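Long-range contacts in peptide ABC transporter permease (Staphylococcus hominis, PDB 6EXS), which belongs to the POT family of major facilitator transporters and binds a thioalcohol-conjugated dipeptide, a malodour precursor that it probably carries into the cell: residues W79-R88 / L204-L215; S61-M72 / F249-G260. All blocks are in the same frame, centred on the assembly; numbering follows the deposited sequence.

The two contacts join the first helix bundle to the loop before a helical hairpin (interaction 1) and to the hairpin's second helix (interaction 2). The hairpin, helices 217-243 and 249-273, is an insertion between the two six-helix bundles of bacterial POT proteins. The first-bundle partners lie on consecutive helices, 56-72 and 74-106. The centres are 28 Å apart and the nearest atoms about 9 Å, so the contacts do not touch. Interaction 2 lies near the ligand pocket, the side chain of Ala68 about 13 Å from the bound conjugated peptide; the centre of interaction 1 lies about 24 Å from the centre of the chain, against about 13 Å for interaction 2.

Interaction 1: residues W79-R88 / L204-L215; sequences WIADRITGTR and LGSVGMAPTNPL. Unlike the reference sequence in segment 204-215: Ala210 (reference Lys). With OLC ((2R)-2,3-dihydroxypropyl (9Z)-octadec-9-enoate), chain D.
Arg88 and Asp82-Arg83 of helix 74-106 meet the loop 204-215 in a sequence that resembles motif A of the major facilitator superfamily, found between the second and third transmembrane helices. The path of Arg88 shows how much one side chain can hold. Its CB rests 3.3 Å from Gly208 O, and CG and CD then pass by Val207 O. Bends at chi2 (-85°) and chi3 (-76°) keep the chain against the loop, while NE bonds to Tyr196 OH of helix 178-204. Leu204 CB lies over one face of the guanidinium, offset toward NH1, and Met209 SD over the centre of the opposite face, 3.9 Å from CZ. At the tip NH1 is shared by two carbonyls: Val207 O (2.8 Å) lies in the guanidinium plane, whereas for Gly205 O (2.9 Å) NH1 lies well above the carbonyl plane, not on a lone pair. NH2 bonds to Asn200 OD1 of the same helix, so the guanidinium joins it to the turns that follow.

At the other end, Arg83 NE makes a nearly straight bond (171°) to Asn213 O at 2.8 Å, and Leu215 CD2 lies over the centre of one face of its guanidinium; Glu219 takes NH2 in a salt bridge. Asn213 N donates to Asp82 O (2.9 Å). Close to Arg88, a water donates to both Thr85 O and Gly208 O, each 2.7 Å from the water oxygen.

Interaction 2: residues S61-M72 / F249-G260; sequences SIMSVYGALIYM and FDLISNTVLVLG. Unlike the reference sequence in segment 249-260: Asp250 (reference Asn). With OLC ((2R)-2,3-dihydroxypropyl (9Z)-octadec-9-enoate), chain C; OLC ((2R)-2,3-dihydroxypropyl (9Z)-octadec-9-enoate), chain N.
A CH-pi contact of nearly ideal geometry marks this crossing: Ile62 CG1 stands 3.5 Å from the centroid of the Phe249 ring and only 6° off its normal. The opposite face lies against CB of Ile252, one turn further along the same helix as the phenylalanine, so the ring is held flat between two isoleucines. Its CG is anti to the backbone N (chi1 -162°), which sends the ring across to the partner helix. At the ring edge, in plane, Ser61 OG approaches CE2 at 3.6 Å, while its hydrogen bond goes to Gly449 O.

Beyond the ring the packing is reciprocal knobs-into-holes. Val65 fits among Phe249, Ile252, Ser253 and Val256, its CG1 being 3.8 Å from Val256 CG2. Val256 in turn enters the hole formed by Val65, Ala68, Leu69 and Met72, with CG1 directed at Ala68 CB (3.9 Å) and CG2 at Leu69. The extended Met72 chain closes the row, bringing CE to 3.6 Å from Gly260 N and SD alongside Leu259 CB.

The segment axes cross at 44° and approach to 10.2 Å, and their interface consists of van der Waals packing. Monoolein molecules border it near Ile252 and Leu259; helix 430-451 lies beside Ser64 and Ala68, and helices 16-44 and 110-137 adjoin Ile62 and Tyr66.

Interaction 1: residues W79-R88 / L204-L215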
loop_
_atom_site.group_PDB
_atom_site.type_symbol
_atom_site.label_atom_id
_atom_site.label_comp_id
_atom_site.label_asym_id
_atom_site.label_seq_id
_atom_site.Cartn_x
_atom_site.Cartn_y
_atom_site.Cartn_z
ATOM N N TRP A 79 14.460 5.272 8.646
ATOM C CA TRP A 79 15.880 5.424 8.991
ATOM C C TRP A 79 16.212 6.912 9.166
ATOM O O TRP A 79 16.850 7.267 10.163
ATOM C CB TRP A 79 16.783 4.795 7.909
ATOM C CG TRP A 79 18.263 4.864 8.197
ATOM C CD1 TRP A 79 19.023 3.906 8.805
ATOM C CD2 TRP A 79 19.165 5.933 7.851
ATOM N NE1 TRP A 79 20.341 4.303 8.851
ATOM C CE2 TRP A 79 20.451 5.558 8.306
ATOM C CE3 TRP A 79 19.005 7.183 7.224
ATOM C CZ2 TRP A 79 21.576 6.380 8.137
ATOM C CZ3 TRP A 79 20.120 7.992 7.050
ATOM C CH2 TRP A 79 21.385 7.595 7.513
ATOM N N ILE A 80 15.781 7.774 8.197
ATOM C CA ILE A 80 15.951 9.243 8.201
ATOM C C ILE A 80 15.403 9.800 9.511
ATOM O O ILE A 80 16.116 10.505 10.216
ATOM C CB ILE A 80 15.303 9.922 6.948
ATOM C CG1 ILE A 80 16.127 9.622 5.673
ATOM C CG2 ILE A 80 15.120 11.446 7.159
ATOM C CD1 ILE A 80 15.414 9.871 4.365
ATOM N N ALA A 81 14.161 9.436 9.854
ATOM C CA ALA A 81 13.515 9.849 11.097
ATOM C C ALA A 81 14.300 9.370 12.320
ATOM O O ALA A 81 14.498 10.147 13.252
ATOM C CB ALA A 81 12.107 9.288 11.157
ATOM N N ASP A 82 14.744 8.096 12.305
ATOM C CA ASP A 82 15.445 7.455 13.413
ATOM C C ASP A 82 16.843 7.981 13.655
ATOM O O ASP A 82 17.299 7.951 14.792
ATOM C CB ASP A 82 15.488 5.931 13.211
ATOM C CG ASP A 82 15.874 5.170 14.461
ATOM O OD1 ASP A 82 14.994 4.962 15.320
ATOM O OD2 ASP A 82 17.064 4.794 14.586
ATOM N N ARG A 83 17.529 8.441 12.595
ATOM C CA ARG A 83 18.920 8.869 12.701
ATOM C C ARG A 83 19.194 10.356 12.425
ATOM O O ARG A 83 20.284 10.823 12.776
ATOM C CB ARG A 83 19.809 7.992 11.792
ATOM C CG ARG A 83 19.585 6.489 11.983
ATOM C CD ARG A 83 20.856 5.680 11.986
ATOM N NE ARG A 83 21.704 6.032 13.124
ATOM C CZ ARG A 83 22.930 5.567 13.320
ATOM N NH1 ARG A 83 23.468 4.714 12.459
ATOM N NH2 ARG A 83 23.636 5.966 14.366
ATOM N N ILE A 84 18.243 11.102 11.818
ATOM C CA ILE A 84 18.485 12.493 11.425
ATOM C C ILE A 84 17.462 13.511 11.958
ATOM O O ILE A 84 17.862 14.415 12.679
ATOM C CB ILE A 84 18.623 12.598 9.856
ATOM C CG1 ILE A 84 19.790 11.736 9.323
ATOM C CG2 ILE A 84 18.751 14.065 9.371
ATOM C CD1 ILE A 84 19.758 11.438 7.827
ATOM N N THR A 85 16.183 13.428 11.543
ATOM C CA THR A 85 15.149 14.438 11.844
ATOM C C THR A 85 14.219 14.194 13.037
ATOM O O THR A 85 13.650 15.147 13.569
ATOM C CB THR A 85 14.245 14.649 10.601
ATOM O OG1 THR A 85 13.438 13.484 10.416
ATOM C CG2 THR A 85 15.034 14.951 9.321
ATOM N N GLY A 86 13.996 12.931 13.372
ATOM C CA GLY A 86 12.990 12.543 14.342
ATOM C C GLY A 86 11.767 12.204 13.524
ATOM O O GLY A 86 11.742 12.479 12.320
ATOM N N THR A 87 10.746 11.608 14.137
ATOM C CA THR A 87 9.545 11.211 13.395
ATOM C C THR A 87 8.672 12.417 13.043
ATOM O O THR A 87 8.051 12.408 11.982
ATOM C CB THR A 87 8.786 10.092 14.118
ATOM O OG1 THR A 87 8.487 10.514 15.443
ATOM C CG2 THR A 87 9.586 8.793 14.178
ATOM N N ARG A 88 8.668 13.469 13.890
ATOM C CA ARG A 88 7.858 14.679 13.667
ATOM C C ARG A 88 8.281 15.451 12.432
ATOM O O ARG A 88 7.440 15.720 11.567
ATOM C CB ARG A 88 7.825 15.587 14.907
ATOM C CG ARG A 88 7.132 14.950 16.094
ATOM C CD ARG A 88 5.615 15.098 16.123
ATOM N NE ARG A 88 5.180 16.437 16.523
ATOM C CZ ARG A 88 5.131 16.876 17.778
ATOM N NH1 ARG A 88 5.514 16.091 18.779
ATOM N NH2 ARG A 88 4.710 18.105 18.040
ATOM N N LEU A 204 0.789 16.591 20.915
ATOM C CA LEU A 204 1.839 15.580 20.707
ATOM C C LEU A 204 3.120 15.829 21.524
ATOM O O LEU A 204 3.928 14.911 21.695
ATOM C CB LEU A 204 2.167 15.410 19.194
ATOM C CG LEU A 204 0.987 15.271 18.215
ATOM C CD1 LEU A 204 1.451 15.445 16.777
ATOM C CD2 LEU A 204 0.266 13.946 18.383
ATOM N N GLY A 205 3.259 17.047 22.047
ATOM C CA GLY A 205 4.375 17.479 22.878
ATOM C C GLY A 205 5.754 17.173 22.333
ATOM O O GLY A 205 6.068 17.514 21.188
ATOM N N SER A 206 6.571 16.510 23.161
ATOM C CA SER A 206 7.952 16.129 22.865
ATOM C C SER A 206 8.107 14.854 22.029
ATOM O O SER A 206 9.209 14.587 21.547
ATOM C CB SER A 206 8.732 15.977 24.166
ATOM O OG SER A 206 8.148 14.967 24.971
ATOM N N VAL A 207 7.021 14.056 21.884
ATOM C CA VAL A 207 6.997 12.788 21.149
ATOM C C VAL A 207 7.512 12.944 19.707
ATOM O O VAL A 207 6.875 13.611 18.890
ATOM C CB VAL A 207 5.598 12.110 21.190
ATOM C CG1 VAL A 207 5.557 10.859 20.317
ATOM C CG2 VAL A 207 5.176 11.781 22.615
ATOM N N GLY A 208 8.663 12.327 19.440
ATOM C CA GLY A 208 9.314 12.285 18.136
ATOM C C GLY A 208 9.966 13.565 17.659
ATOM O O GLY A 208 10.148 13.738 16.450
ATOM N N MET A 209 10.343 14.457 18.588
ATOM C CA MET A 209 10.969 15.742 18.246
ATOM C C MET A 209 12.466 15.643 17.936
ATOM O O MET A 209 13.067 16.624 17.484
ATOM C CB MET A 209 10.711 16.781 19.353
ATOM C CG MET A 209 9.252 17.206 19.469
ATOM S SD MET A 209 8.704 18.311 18.151
ATOM C CE MET A 209 9.493 19.834 18.689
ATOM N N ALA A 210 13.070 14.469 18.192
ATOM C CA ALA A 210 14.503 14.234 18.000
ATOM C C ALA A 210 14.756 12.796 17.516
ATOM O O ALA A 210 13.952 11.921 17.838
ATOM C CB ALA A 210 15.246 14.486 19.321
ATOM N N PRO A 211 15.852 12.503 16.770
ATOM C CA PRO A 211 16.091 11.103 16.362
ATOM C C PRO A 211 16.527 10.215 17.544
ATOM O O PRO A 211 17.307 10.668 18.387
ATOM C CB PRO A 211 17.185 11.225 15.294
ATOM C CG PRO A 211 17.912 12.480 15.632
ATOM C CD PRO A 211 16.924 13.405 16.285
ATOM N N THR A 212 16.014 8.956 17.602
ATOM C CA THR A 212 16.320 7.968 18.649
ATOM C C THR A 212 17.803 7.597 18.642
ATOM O O THR A 212 18.449 7.619 19.697
ATOM C CB THR A 212 15.405 6.729 18.543
ATOM O OG1 THR A 212 14.038 7.136 18.582
ATOM C CG2 THR A 212 15.664 5.708 19.656
ATOM N N ASN A 213 18.341 7.273 17.457
ATOM C CA ASN A 213 19.740 6.901 17.301
ATOM C C ASN A 213 20.428 7.914 16.374
ATOM O O ASN A 213 20.638 7.585 15.205
ATOM C CB ASN A 213 19.852 5.464 16.759
ATOM C CG ASN A 213 19.153 4.437 17.614
ATOM O OD1 ASN A 213 17.996 4.075 17.373
ATOM N ND2 ASN A 213 19.830 3.955 18.645
ATOM N N PRO A 214 20.764 9.154 16.838
ATOM C CA PRO A 214 21.388 10.130 15.921
ATOM C C PRO A 214 22.773 9.726 15.426
ATOM O O PRO A 214 23.451 8.913 16.059
ATOM C CB PRO A 214 21.406 11.433 16.727
ATOM C CG PRO A 214 21.335 11.027 18.124
ATOM C CD PRO A 214 20.579 9.734 18.185
ATOM N N LEU A 215 23.168 10.268 14.268
ATOM C CA LEU A 215 24.440 9.960 13.625
ATOM C C LEU A 215 25.613 10.724 14.236
ATOM O O LEU A 215 25.473 11.890 14.620
ATOM C CB LEU A 215 24.369 10.254 12.114
ATOM C CG LEU A 215 23.327 9.513 11.274
ATOM C CD1 LEU A 215 23.107 10.224 9.983
ATOM C CD2 LEU A 215 23.764 8.097 10.968
HETATM C C24 OLC D . 17.548 -0.476 8.788
HETATM C C6 OLC D . 18.603 7.321 2.566
HETATM C C5 OLC D . 19.250 5.949 2.667
HETATM C C4 OLC D . 19.493 5.488 4.095
HETATM C C3 OLC D . 20.211 4.154 4.215
HETATM C C2 OLC D . 19.279 2.945 4.211
HETATM C C21 OLC D . 17.561 1.292 7.010
HETATM C C1 OLC D . 19.202 2.226 5.528
HETATM C C22 OLC D . 17.755 -0.175 7.318
HETATM O O19 OLC D . 20.084 2.202 6.349
HETATM O O25 OLC D . 17.694 -1.862 9.066
HETATM O O23 OLC D . 16.826 -0.934 6.541
HETATM O O20 OLC D . 18.021 1.601 5.670
HETATM O O HOH W 1 12.589 6.239 15.590
HETATM O O HOH W 2 11.237 15.485 14.673
#

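Interaction 2: residues S61-M72 / F249-G260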
loop_
_atom_site.group_PDB
_atom_site.type_symbol
_atom_site.label_atom_id
_atom_site.label_comp_id
_atom_site.label_asym_id
_atom_site.label_seq_id
_atom_site.Cartn_x
_atom_site.Cartn_y
_atom_site.Cartn_z
ATOM N N SER A 61 1.618 -0.908 -15.775
ATOM C CA SER A 61 2.954 -1.096 -15.194
ATOM C C SER A 61 3.315 0.047 -14.218
ATOM O O SER A 61 3.717 -0.245 -13.086
ATOM C CB SER A 61 4.006 -1.221 -16.295
ATOM O OG SER A 61 5.291 -1.379 -15.720
ATOM N N ILE A 62 3.116 1.337 -14.643
ATOM C CA ILE A 62 3.354 2.548 -13.834
ATOM C C ILE A 62 2.617 2.478 -12.471
ATOM O O ILE A 62 3.241 2.716 -11.440
ATOM C CB ILE A 62 3.039 3.852 -14.632
ATOM C CG1 ILE A 62 4.078 4.071 -15.769
ATOM C CG2 ILE A 62 2.960 5.085 -13.703
ATOM C CD1 ILE A 62 3.645 4.960 -16.958
ATOM N N MET A 63 1.313 2.114 -12.476
ATOM C CA MET A 63 0.477 1.971 -11.271
ATOM C C MET A 63 1.111 1.057 -10.196
ATOM O O MET A 63 1.173 1.437 -9.019
ATOM C CB MET A 63 -0.940 1.482 -11.634
ATOM C CG MET A 63 -1.780 2.529 -12.339
ATOM S SD MET A 63 -2.186 3.993 -11.340
ATOM C CE MET A 63 -3.550 3.360 -10.379
ATOM N N SER A 64 1.631 -0.117 -10.628
ATOM C CA SER A 64 2.258 -1.119 -9.774
ATOM C C SER A 64 3.633 -0.697 -9.277
ATOM O O SER A 64 3.908 -0.821 -8.090
ATOM C CB SER A 64 2.325 -2.457 -10.495
ATOM O OG SER A 64 1.024 -3.005 -10.589
ATOM N N VAL A 65 4.489 -0.179 -10.180
ATOM C CA VAL A 65 5.843 0.292 -9.867
ATOM C C VAL A 65 5.760 1.470 -8.881
ATOM O O VAL A 65 6.513 1.511 -7.900
ATOM C CB VAL A 65 6.654 0.592 -11.160
ATOM C CG1 VAL A 65 7.976 1.300 -10.861
ATOM C CG2 VAL A 65 6.901 -0.687 -11.957
ATOM N N TYR A 66 4.790 2.371 -9.103
ATOM C CA TYR A 66 4.500 3.522 -8.252
ATOM C C TYR A 66 4.128 3.035 -6.830
ATOM O O TYR A 66 4.708 3.518 -5.859
ATOM C CB TYR A 66 3.367 4.336 -8.904
ATOM C CG TYR A 66 3.023 5.680 -8.300
ATOM C CD1 TYR A 66 3.862 6.292 -7.367
ATOM C CD2 TYR A 66 1.860 6.347 -8.665
ATOM C CE1 TYR A 66 3.538 7.526 -6.805
ATOM C CE2 TYR A 66 1.534 7.585 -8.117
ATOM C CZ TYR A 66 2.378 8.171 -7.194
ATOM O OH TYR A 66 2.056 9.404 -6.697
ATOM N N GLY A 67 3.214 2.060 -6.743
ATOM C CA GLY A 67 2.762 1.439 -5.499
ATOM C C GLY A 67 3.892 0.740 -4.766
ATOM O O GLY A 67 4.025 0.895 -3.553
ATOM N N ALA A 68 4.749 -0.002 -5.512
ATOM C CA ALA A 68 5.930 -0.699 -4.986
ATOM C C ALA A 68 6.933 0.303 -4.407
ATOM O O ALA A 68 7.502 0.041 -3.344
ATOM C CB ALA A 68 6.593 -1.515 -6.090
ATOM N N LEU A 69 7.131 1.462 -5.088
ATOM C CA LEU A 69 8.090 2.478 -4.644
ATOM C C LEU A 69 7.647 3.204 -3.397
ATOM O O LEU A 69 8.493 3.492 -2.563
ATOM C CB LEU A 69 8.481 3.459 -5.753
ATOM C CG LEU A 69 9.437 2.884 -6.814
ATOM C CD1 LEU A 69 9.429 3.716 -8.062
ATOM C CD2 LEU A 69 10.860 2.744 -6.283
ATOM N N ILE A 70 6.333 3.444 -3.232
ATOM C CA ILE A 70 5.780 4.080 -2.030
ATOM C C ILE A 70 6.103 3.253 -0.772
ATOM O O ILE A 70 6.569 3.817 0.215
ATOM C CB ILE A 70 4.262 4.397 -2.191
ATOM C CG1 ILE A 70 4.079 5.681 -3.013
ATOM C CG2 ILE A 70 3.546 4.499 -0.818
ATOM C CD1 ILE A 70 2.861 5.754 -3.730
ATOM N N TYR A 71 5.911 1.919 -0.849
ATOM C CA TYR A 71 6.162 0.963 0.228
ATOM C C TYR A 71 7.658 0.723 0.461
ATOM O O TYR A 71 8.061 0.588 1.616
ATOM C CB TYR A 71 5.375 -0.345 -0.011
ATOM C CG TYR A 71 3.884 -0.168 0.213
ATOM C CD1 TYR A 71 3.072 0.376 -0.776
ATOM C CD2 TYR A 71 3.302 -0.470 1.439
ATOM C CE1 TYR A 71 1.718 0.620 -0.553
ATOM C CE2 TYR A 71 1.943 -0.242 1.673
ATOM C CZ TYR A 71 1.154 0.302 0.669
ATOM O OH TYR A 71 -0.191 0.529 0.867
ATOM N N MET A 72 8.488 0.715 -0.625
ATOM C CA MET A 72 9.956 0.545 -0.556
ATOM C C MET A 72 10.640 1.739 0.107
ATOM O O MET A 72 11.578 1.549 0.875
ATOM C CB MET A 72 10.559 0.345 -1.955
ATOM C CG MET A 72 10.770 -1.096 -2.341
ATOM S SD MET A 72 11.086 -1.242 -4.114
ATOM C CE MET A 72 10.534 -2.883 -4.392
ATOM N N PHE A 249 10.086 3.296 -19.655
ATOM C CA PHE A 249 9.620 2.885 -18.329
ATOM C C PHE A 249 10.200 1.526 -17.899
ATOM O O PHE A 249 10.314 1.278 -16.703
ATOM C CB PHE A 249 8.083 2.927 -18.193
ATOM C CG PHE A 249 7.670 2.920 -16.742
ATOM C CD1 PHE A 249 7.882 4.036 -15.936
ATOM C CD2 PHE A 249 7.155 1.770 -16.155
ATOM C CE1 PHE A 249 7.565 4.007 -14.582
ATOM C CE2 PHE A 249 6.832 1.746 -14.797
ATOM C CZ PHE A 249 7.033 2.867 -14.024
ATOM N N ASP A 250 10.618 0.682 -18.872
ATOM C CA ASP A 250 11.259 -0.616 -18.640
ATOM C C ASP A 250 12.519 -0.459 -17.787
ATOM O O ASP A 250 12.806 -1.354 -16.996
ATOM C CB ASP A 250 11.598 -1.323 -19.962
ATOM C CG ASP A 250 10.412 -1.827 -20.762
ATOM O OD1 ASP A 250 9.304 -1.925 -20.188
ATOM O OD2 ASP A 250 10.601 -2.160 -21.953
ATOM N N LEU A 251 13.243 0.691 -17.910
ATOM C CA LEU A 251 14.420 0.991 -17.089
ATOM C C LEU A 251 13.994 1.009 -15.619
ATOM O O LEU A 251 14.672 0.403 -14.787
ATOM C CB LEU A 251 15.061 2.341 -17.478
ATOM C CG LEU A 251 16.345 2.722 -16.706
ATOM C CD1 LEU A 251 17.595 2.437 -17.522
ATOM C CD2 LEU A 251 16.317 4.179 -16.274
ATOM N N ILE A 252 12.851 1.667 -15.317
ATOM C CA ILE A 252 12.289 1.779 -13.972
ATOM C C ILE A 252 11.710 0.434 -13.527
ATOM O O ILE A 252 12.109 -0.066 -12.484
ATOM C CB ILE A 252 11.246 2.940 -13.842
ATOM C CG1 ILE A 252 11.658 4.224 -14.632
ATOM C CG2 ILE A 252 10.913 3.255 -12.370
ATOM C CD1 ILE A 252 12.959 4.981 -14.196
ATOM N N SER A 253 10.792 -0.153 -14.321
ATOM C CA SER A 253 10.107 -1.411 -14.009
ATOM C C SER A 253 11.061 -2.590 -13.779
ATOM O O SER A 253 10.795 -3.395 -12.884
ATOM C CB SER A 253 9.038 -1.745 -15.049
ATOM O OG SER A 253 9.583 -2.310 -16.229
ATOM N N ASN A 254 12.174 -2.672 -14.535
ATOM C CA ASN A 254 13.179 -3.732 -14.351
ATOM C C ASN A 254 13.992 -3.517 -13.075
ATOM O O ASN A 254 14.243 -4.482 -12.353
ATOM C CB ASN A 254 14.095 -3.865 -15.557
ATOM C CG ASN A 254 13.406 -4.368 -16.799
ATOM O OD1 ASN A 254 12.447 -5.149 -16.746
ATOM N ND2 ASN A 254 13.895 -3.934 -17.949
ATOM N N THR A 255 14.373 -2.252 -12.782
ATOM C CA THR A 255 15.123 -1.869 -11.576
ATOM C C THR A 255 14.320 -2.236 -10.317
ATOM O O THR A 255 14.854 -2.882 -9.415
ATOM C CB THR A 255 15.491 -0.369 -11.631
ATOM O OG1 THR A 255 16.357 -0.139 -12.741
ATOM C CG2 THR A 255 16.153 0.132 -10.350
ATOM N N VAL A 256 13.032 -1.843 -10.290
ATOM C CA VAL A 256 12.085 -2.074 -9.198
ATOM C C VAL A 256 11.749 -3.582 -9.098
ATOM O O VAL A 256 11.507 -4.073 -8.000
ATOM C CB VAL A 256 10.854 -1.124 -9.325
ATOM C CG1 VAL A 256 9.795 -1.393 -8.254
ATOM C CG2 VAL A 256 11.297 0.339 -9.271
ATOM N N LEU A 257 11.821 -4.330 -10.226
ATOM C CA LEU A 257 11.629 -5.786 -10.224
ATOM C C LEU A 257 12.809 -6.406 -9.463
ATOM O O LEU A 257 12.592 -7.241 -8.583
ATOM C CB LEU A 257 11.534 -6.364 -11.660
ATOM C CG LEU A 257 11.558 -7.899 -11.810
ATOM C CD1 LEU A 257 10.406 -8.560 -11.078
ATOM C CD2 LEU A 257 11.533 -8.305 -13.261
ATOM N N VAL A 258 14.044 -5.952 -9.772
ATOM C CA VAL A 258 15.272 -6.405 -9.115
ATOM C C VAL A 258 15.168 -6.129 -7.607
ATOM O O VAL A 258 15.338 -7.060 -6.813
ATOM C CB VAL A 258 16.548 -5.807 -9.774
ATOM C CG1 VAL A 258 17.777 -6.001 -8.898
ATOM C CG2 VAL A 258 16.784 -6.412 -11.153
ATOM N N LEU A 259 14.799 -4.877 -7.231
ATOM C CA LEU A 259 14.615 -4.441 -5.842
ATOM C C LEU A 259 13.569 -5.256 -5.079
ATOM O O LEU A 259 13.806 -5.622 -3.933
ATOM C CB LEU A 259 14.298 -2.940 -5.766
ATOM C CG LEU A 259 15.484 -1.987 -5.876
ATOM C CD1 LEU A 259 15.013 -0.564 -6.011
ATOM C CD2 LEU A 259 16.397 -2.102 -4.678
ATOM N N GLY A 260 12.458 -5.571 -5.731
ATOM C CA GLY A 260 11.395 -6.381 -5.148
ATOM C C GLY A 260 11.776 -7.819 -4.866
ATOM O O GLY A 260 11.122 -8.477 -4.060
HETATM C C10 OLC C . 13.946 7.989 0.147
HETATM C C9 OLC C . 14.222 7.581 -1.086
HETATM C C11 OLC C . 12.616 7.983 0.847
HETATM C C8 OLC C . 13.276 7.009 -2.102
HETATM C C24 OLC C . 18.672 -1.062 1.634
HETATM C C12 OLC C . 12.595 8.860 2.090
HETATM C C7 OLC C . 13.851 5.806 -2.849
HETATM C C6 OLC C . 12.820 4.722 -3.127
HETATM C C5 OLC C . 13.389 3.365 -3.523
HETATM C C4 OLC C . 14.229 2.670 -2.463
HETATM C C3 OLC C . 14.304 1.164 -2.656
HETATM C C2 OLC C . 15.522 0.508 -2.009
HETATM C C21 OLC C . 17.265 0.997 1.222
HETATM C C1 OLC C . 15.638 0.682 -0.521
HETATM C C22 OLC C . 17.460 -0.256 2.047
HETATM O O19 OLC C . 14.711 0.852 0.227
HETATM O O25 OLC C . 18.901 -2.127 2.549
HETATM O O23 OLC C . 17.608 0.136 3.410
HETATM O O20 OLC C . 16.920 0.606 -0.130
HETATM C C24 OLC N . 6.143 7.007 -20.769
HETATM C C5 OLC N . 12.193 9.386 -14.791
HETATM C C4 OLC N . 11.344 8.265 -15.373
HETATM C C3 OLC N . 11.118 8.390 -16.871
HETATM C C2 OLC N . 10.266 7.270 -17.458
HETATM C C21 OLC N . 8.639 6.657 -20.734
HETATM C C1 OLC N . 10.019 7.421 -18.934
HETATM C C22 OLC N . 7.499 7.572 -21.125
HETATM O O19 OLC N . 10.736 8.028 -19.689
HETATM O O25 OLC N . 5.757 6.007 -21.701
HETATM O O23 OLC N . 7.660 8.868 -20.545
HETATM O O20 OLC N . 8.895 6.790 -19.313
#